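PDB 5EJS: myosin-I heavy chain from Dictyostelium discoideum, which is an actin-based motor with ATPase activity that acts early in phagocytosis and adhesion, represented here by a MyTH4-FERM unit of its tail. Local coordinates for residues A[336-341]-A[378-383]; A[460-465]-A[473-478]. The protein carries 3 engineered substitutions. All coordinates share one frame; numbering follows the deposited sequence.

In the fold
The two contacts illustrate how differently two lobes of one FERM domain are built within themselves. Contact 1 lies in the helical central lobe, where two helices linked by a connection that is partly helical meet through a few aliphatic groups and no hydrogen bond. Contact 2, later in the chain, belongs to the last lobe, a PTB-like unit built mainly of strands, and pairs the two arms of a beta hairpin through their backbones. The two do not touch: their centres are 44 Å apart, and their nearest atoms about 31 Å. Contact 1 is also the more peripheral, its centre 41 Å from the centre of the chain, against 22 Å for that of contact 2.

Contact 1: residues A[336-341]-A[378-383]; sequences ILIQLL and SQIFEL
Ile380 and Leu383, at the C-terminal end of helix 369-381 and in the turn that follows it, lie against Ile336, Ile338 and Gln339 of helix 327-341. This is helix packing in the all-helical central lobe of the FERM domain, and it shows how a modest interface of 212 Å² can rest on a few branch tips, with no hydrogen bond across it.

Along residues 378-383, Gln379 comes first; its side chain passes to the preceding turns of the facing helix, over Ser331, Ile332 and Ala335. Ile380 then begins the contact proper. Its CG1 branch runs anti to the carbonyl carbon (chi1 -70°), which carries CD1 out to the end of Ile338, 4.1 Å from the CD1 of that residue, where the two side chains cross at about a right angle. The other branch, CG2, is anti to the backbone N and meets the amide end of Gln339, with OE1 at 4.2 Å from it. This approach is a van der Waals one, so the carboxamide adds bulk rather than a bond.

At Leu383 the chain has left the helix, yet Leu383 N still bonds to Ile380 O (3.1 Å), which continues the helical turn; the CB of Leu383 points toward the same helix as that of Ile380. The backbones stay well apart, the CA atoms of Ile336 and Leu383 being 7.8 Å from each other. Ile336 directs its CB away from this side, and its side chain packs on Leu398 of helix 388-402; what it offers Leu383 is chiefly its backbone flank. A single methyl spans the distance: CD1 of Leu383 sits 4.2 Å from Ile336 CA and 4.4 Å from Gln339 CB.

Contact 2: residues A[460-465]-A[473-478]; sequences FCIMTG and QTFTTD
Phe460 pairs with Phe475, and Ile462 with Gln473, as the hydrogen-bonded pairs of an antiparallel beta hairpin in the PTB-like lobe of the FERM domain. Four backbone bonds join residues 460-462 to 473-475, among them Phe475 N to Phe460 O at 2.8 Å and Gln473 N to Ile462 O at 3.0 Å.

The packing is dense on the face carrying both phenylalanines. Their side chains lie side by side and point the same way, the ring planes 31° apart and their centroids 5.8 Å apart, with CD2 against CD2. Ile462 CG1 comes to the edge of the Phe475 ring, near its plane, at 4.0 Å from CE2. Were Phe475 replaced by alanine, a gap would probably open beside the Phe460 ring, with Ile462 CG1 left without the ring edge it rests on. Farther along, Gln473 bends at chi2 and brings OE1 to 3.0 Å from Thr464 OG1, whose hydroxyl is hydrogen-bonded to Ile471 O.

The other face is sparser. Cys461 and Thr474 form the non-hydrogen-bonded pair, touching through SG and CG2 at 3.7 Å, and Thr474, partly exposed, reaches Lys416 in a loop.

Strand 452-455 borders the hairpin on the Phe460 arm, and its Phe455 ring meets that of Phe460. Trp445 of strand 441-446 covers Ile462, Gln473 and Phe475, while Ile413 of strand 409-414 packs on Phe475 and Thr477.

Contact 1: residues A[336-341]-A[378-383]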
loop_
_atom_site.group_PDB
_atom_site.type_symbol
_atom_site.label_atom_id
_atom_site.label_comp_id
_atom_site.label_asym_id
_atom_site.label_seq_id
_atom_site.Cartn_x
_atom_site.Cartn_y
_atom_site.Cartn_z
ATOM N N ILE A 336 -21.682 -19.172 8.014
ATOM C CA ILE A 336 -20.867 -17.994 8.329
ATOM C C ILE A 336 -20.462 -17.298 7.050
ATOM O O ILE A 336 -20.654 -16.088 6.927
ATOM C CB ILE A 336 -19.613 -18.373 9.183
ATOM C CG1 ILE A 336 -19.992 -18.922 10.564
ATOM C CG2 ILE A 336 -18.672 -17.182 9.357
ATOM C CD1 ILE A 336 -18.855 -19.636 11.243
ATOM N N LEU A 337 -19.900 -18.068 6.087
ATOM C CA LEU A 337 -19.424 -17.520 4.823
ATOM C C LEU A 337 -20.535 -16.926 3.995
ATOM O O LEU A 337 -20.277 -15.951 3.300
ATOM C CB LEU A 337 -18.586 -18.512 4.027
ATOM C CG LEU A 337 -17.269 -18.980 4.634
ATOM C CD1 LEU A 337 -16.540 -19.898 3.642
ATOM C CD2 LEU A 337 -16.378 -17.796 5.018
ATOM N N ILE A 338 -21.764 -17.466 4.081
ATOM C CA ILE A 338 -22.930 -16.917 3.368
ATOM C C ILE A 338 -23.250 -15.518 3.954
ATOM O O ILE A 338 -23.373 -14.547 3.197
ATOM C CB ILE A 338 -24.153 -17.877 3.389
ATOM C CG1 ILE A 338 -23.907 -19.054 2.433
ATOM C CG2 ILE A 338 -25.447 -17.127 2.961
ATOM C CD1 ILE A 338 -24.829 -20.307 2.605
ATOM N N GLN A 339 -23.313 -15.411 5.312
ATOM C CA GLN A 339 -23.541 -14.129 5.981
ATOM C C GLN A 339 -22.455 -13.081 5.639
ATOM O O GLN A 339 -22.749 -11.881 5.571
ATOM C CB GLN A 339 -23.698 -14.318 7.492
ATOM C CG GLN A 339 -24.952 -13.576 8.008
ATOM C CD GLN A 339 -26.250 -14.012 7.315
ATOM O OE1 GLN A 339 -26.523 -15.216 7.160
ATOM N NE2 GLN A 339 -27.060 -13.039 6.846
ATOM N N LEU A 340 -21.230 -13.542 5.344
ATOM C CA LEU A 340 -20.165 -12.655 4.929
ATOM C C LEU A 340 -20.316 -12.179 3.470
ATOM O O LEU A 340 -19.963 -11.033 3.168
ATOM C CB LEU A 340 -18.792 -13.274 5.192
ATOM C CG LEU A 340 -18.283 -13.275 6.641
ATOM C CD1 LEU A 340 -17.114 -14.232 6.800
ATOM C CD2 LEU A 340 -17.917 -11.846 7.109
ATOM N N LEU A 341 -20.862 -13.034 2.573
ATOM C CA LEU A 341 -21.105 -12.692 1.167
ATOM C C LEU A 341 -22.359 -11.855 1.000
ATOM O O LEU A 341 -22.403 -11.032 0.083
ATOM C CB LEU A 341 -21.309 -13.942 0.340
ATOM C CG LEU A 341 -20.106 -14.699 -0.106
ATOM C CD1 LEU A 341 -20.538 -16.014 -0.722
ATOM C CD2 LEU A 341 -19.294 -13.899 -1.148
ATOM N N SER A 378 -30.653 -24.734 8.066
ATOM C CA SER A 378 -30.800 -24.958 9.502
ATOM C C SER A 378 -29.744 -24.211 10.323
ATOM O O SER A 378 -30.089 -23.652 11.366
ATOM C CB SER A 378 -30.814 -26.448 9.839
ATOM O OG SER A 378 -29.524 -27.021 9.966
ATOM N N GLN A 379 -28.472 -24.184 9.872
ATOM C CA GLN A 379 -27.415 -23.493 10.603
ATOM C C GLN A 379 -27.580 -21.997 10.571
ATOM O O GLN A 379 -27.279 -21.348 11.576
ATOM C CB GLN A 379 -26.018 -23.923 10.154
ATOM C CG GLN A 379 -25.715 -25.389 10.443
ATOM C CD GLN A 379 -25.886 -25.771 11.876
ATOM O OE1 GLN A 379 -25.592 -25.007 12.799
ATOM N NE2 GLN A 379 -26.407 -26.950 12.080
ATOM N N ILE A 380 -28.095 -21.447 9.449
ATOM C CA ILE A 380 -28.367 -20.007 9.285
ATOM C C ILE A 380 -29.368 -19.514 10.348
ATOM O O ILE A 380 -29.156 -18.446 10.936
ATOM C CB ILE A 380 -28.773 -19.667 7.816
ATOM C CG1 ILE A 380 -27.540 -19.815 6.883
ATOM C CG2 ILE A 380 -29.391 -18.262 7.698
ATOM C CD1 ILE A 380 -27.793 -19.758 5.379
ATOM N N PHE A 381 -30.403 -20.333 10.639
ATOM C CA PHE A 381 -31.425 -20.101 11.659
ATOM C C PHE A 381 -30.812 -19.972 13.060
ATOM O O PHE A 381 -31.302 -19.180 13.861
ATOM C CB PHE A 381 -32.411 -21.268 11.620
ATOM C CG PHE A 381 -33.490 -21.270 12.660
ATOM C CD1 PHE A 381 -34.700 -20.632 12.425
ATOM C CD2 PHE A 381 -33.320 -21.952 13.861
ATOM C CE1 PHE A 381 -35.713 -20.655 13.380
ATOM C CE2 PHE A 381 -34.333 -21.973 14.820
ATOM C CZ PHE A 381 -35.527 -21.327 14.570
ATOM N N GLU A 382 -29.744 -20.734 13.339
ATOM C CA GLU A 382 -29.045 -20.736 14.627
ATOM C C GLU A 382 -27.935 -19.676 14.734
ATOM O O GLU A 382 -27.325 -19.532 15.798
ATOM C CB GLU A 382 -28.472 -22.126 14.938
ATOM C CG GLU A 382 -29.533 -23.178 15.202
ATOM C CD GLU A 382 -28.979 -24.550 15.544
ATOM O OE1 GLU A 382 -28.217 -24.668 16.533
ATOM O OE2 GLU A 382 -29.328 -25.515 14.828
ATOM N N LEU A 383 -27.672 -18.935 13.648
ATOM C CA LEU A 383 -26.618 -17.931 13.625
ATOM C C LEU A 383 -27.152 -16.627 14.113
ATOM O O LEU A 383 -28.058 -16.053 13.486
ATOM C CB LEU A 383 -26.049 -17.765 12.203
ATOM C CG LEU A 383 -24.541 -17.968 11.949
ATOM C CD1 LEU A 383 -24.015 -16.970 10.967
ATOM C CD2 LEU A 383 -23.685 -18.071 13.183
#

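Contact 2: residues A[460-465]-A[473-478]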
loop_
_atom_site.group_PDB
_atom_site.type_symbol
_atom_site.label_atom_id
_atom_site.label_comp_id
_atom_site.label_asym_id
_atom_site.label_seq_id
_atom_site.Cartn_x
_atom_site.Cartn_y
_atom_site.Cartn_z
ATOM N N PHE A 460 16.318 -33.897 3.534
ATOM C CA PHE A 460 16.054 -33.274 4.827
ATOM C C PHE A 460 15.990 -34.432 5.822
ATOM O O PHE A 460 15.347 -35.445 5.544
ATOM C CB PHE A 460 14.735 -32.449 4.835
ATOM C CG PHE A 460 14.243 -31.993 6.194
ATOM C CD1 PHE A 460 15.072 -31.277 7.051
ATOM C CD2 PHE A 460 12.958 -32.282 6.618
ATOM C CE1 PHE A 460 14.624 -30.865 8.312
ATOM C CE2 PHE A 460 12.508 -31.859 7.875
ATOM C CZ PHE A 460 13.337 -31.130 8.699
ATOM N N CYS A 461 16.676 -34.313 6.966
ATOM C CA CYS A 461 16.670 -35.389 7.965
ATOM C C CYS A 461 16.499 -34.866 9.360
ATOM O O CYS A 461 17.130 -33.889 9.736
ATOM C CB CYS A 461 17.905 -36.283 7.851
ATOM S SG CYS A 461 18.711 -36.235 6.225
ATOM N N ILE A 462 15.665 -35.530 10.133
ATOM C CA ILE A 462 15.419 -35.182 11.532
ATOM C C ILE A 462 15.946 -36.281 12.443
ATOM O O ILE A 462 15.684 -37.462 12.189
ATOM C CB ILE A 462 13.931 -34.810 11.858
ATOM C CG1 ILE A 462 12.946 -35.964 11.574
ATOM C CG2 ILE A 462 13.504 -33.521 11.161
ATOM C CD1 ILE A 462 11.606 -35.783 12.224
ATOM N N MET A 463 16.699 -35.904 13.490
ATOM C CA MET A 463 17.222 -36.867 14.458
ATOM C C MET A 463 16.300 -36.890 15.677
ATOM O O MET A 463 16.161 -35.886 16.372
ATOM C CB MET A 463 18.692 -36.592 14.806
ATOM C CG MET A 463 19.661 -37.236 13.835
ATOM S SD MET A 463 19.577 -36.649 12.120
ATOM C CE MET A 463 20.410 -35.029 12.268
ATOM N N THR A 464 15.566 -37.988 15.842
ATOM C CA THR A 464 14.597 -38.193 16.927
ATOM C C THR A 464 15.114 -39.254 17.945
ATOM O O THR A 464 16.320 -39.379 18.132
ATOM C CB THR A 464 13.277 -38.649 16.303
ATOM O OG1 THR A 464 13.485 -39.889 15.601
ATOM C CG2 THR A 464 12.680 -37.589 15.361
ATOM N N GLY A 465 14.199 -40.051 18.521
ATOM C CA GLY A 465 14.449 -41.161 19.449
ATOM C C GLY A 465 15.454 -41.000 20.579
ATOM O O GLY A 465 15.414 -40.008 21.315
ATOM N N GLN A 473 15.328 -39.976 10.519
ATOM C CA GLN A 473 14.203 -39.989 9.577
ATOM C C GLN A 473 14.611 -39.076 8.429
ATOM O O GLN A 473 14.856 -37.886 8.662
ATOM C CB GLN A 473 12.884 -39.528 10.228
ATOM C CG GLN A 473 11.919 -40.677 10.500
ATOM C CD GLN A 473 11.955 -41.144 11.937
ATOM O OE1 GLN A 473 12.476 -40.476 12.842
ATOM N NE2 GLN A 473 11.400 -42.311 12.190
ATOM N N THR A 474 14.729 -39.641 7.208
ATOM C CA THR A 474 15.172 -38.930 6.006
ATOM C C THR A 474 14.056 -38.791 4.978
ATOM O O THR A 474 13.309 -39.751 4.748
ATOM C CB THR A 474 16.408 -39.618 5.405
ATOM O OG1 THR A 474 17.366 -39.837 6.435
ATOM C CG2 THR A 474 17.034 -38.836 4.252
ATOM N N PHE A 475 13.977 -37.592 4.343
ATOM C CA PHE A 475 12.976 -37.253 3.345
ATOM C C PHE A 475 13.666 -36.645 2.139
ATOM O O PHE A 475 14.541 -35.790 2.280
ATOM C CB PHE A 475 11.922 -36.281 3.922
ATOM C CG PHE A 475 11.535 -36.495 5.367
ATOM C CD1 PHE A 475 10.576 -37.449 5.719
ATOM C CD2 PHE A 475 12.130 -35.746 6.375
ATOM C CE1 PHE A 475 10.222 -37.651 7.070
ATOM C CE2 PHE A 475 11.781 -35.944 7.718
ATOM C CZ PHE A 475 10.828 -36.898 8.060
ATOM N N THR A 476 13.281 -37.096 0.950
ATOM C CA THR A 476 13.835 -36.603 -0.301
ATOM C C THR A 476 13.100 -35.325 -0.688
ATOM O O THR A 476 11.878 -35.310 -0.797
ATOM C CB THR A 476 13.824 -37.738 -1.337
ATOM O OG1 THR A 476 14.693 -38.791 -0.898
ATOM C CG2 THR A 476 14.213 -37.284 -2.727
ATOM N N THR A 477 13.855 -34.242 -0.840
ATOM C CA THR A 477 13.357 -32.923 -1.214
ATOM C C THR A 477 14.499 -32.007 -1.622
ATOM O O THR A 477 15.541 -32.002 -0.970
ATOM C CB THR A 477 12.519 -32.287 -0.054
ATOM O OG1 THR A 477 12.155 -30.937 -0.378
ATOM C CG2 THR A 477 13.208 -32.366 1.311
ATOM N N ASP A 478 14.272 -31.163 -2.625
ATOM C CA ASP A 478 15.263 -30.166 -3.058
ATOM C C ASP A 478 14.986 -28.784 -2.399
ATOM O O ASP A 478 15.611 -27.768 -2.774
ATOM C CB ASP A 478 15.230 -30.023 -4.592
ATOM C CG ASP A 478 13.929 -29.460 -5.151
ATOM O OD1 ASP A 478 12.853 -29.685 -4.525
ATOM O OD2 ASP A 478 13.977 -28.811 -6.221
#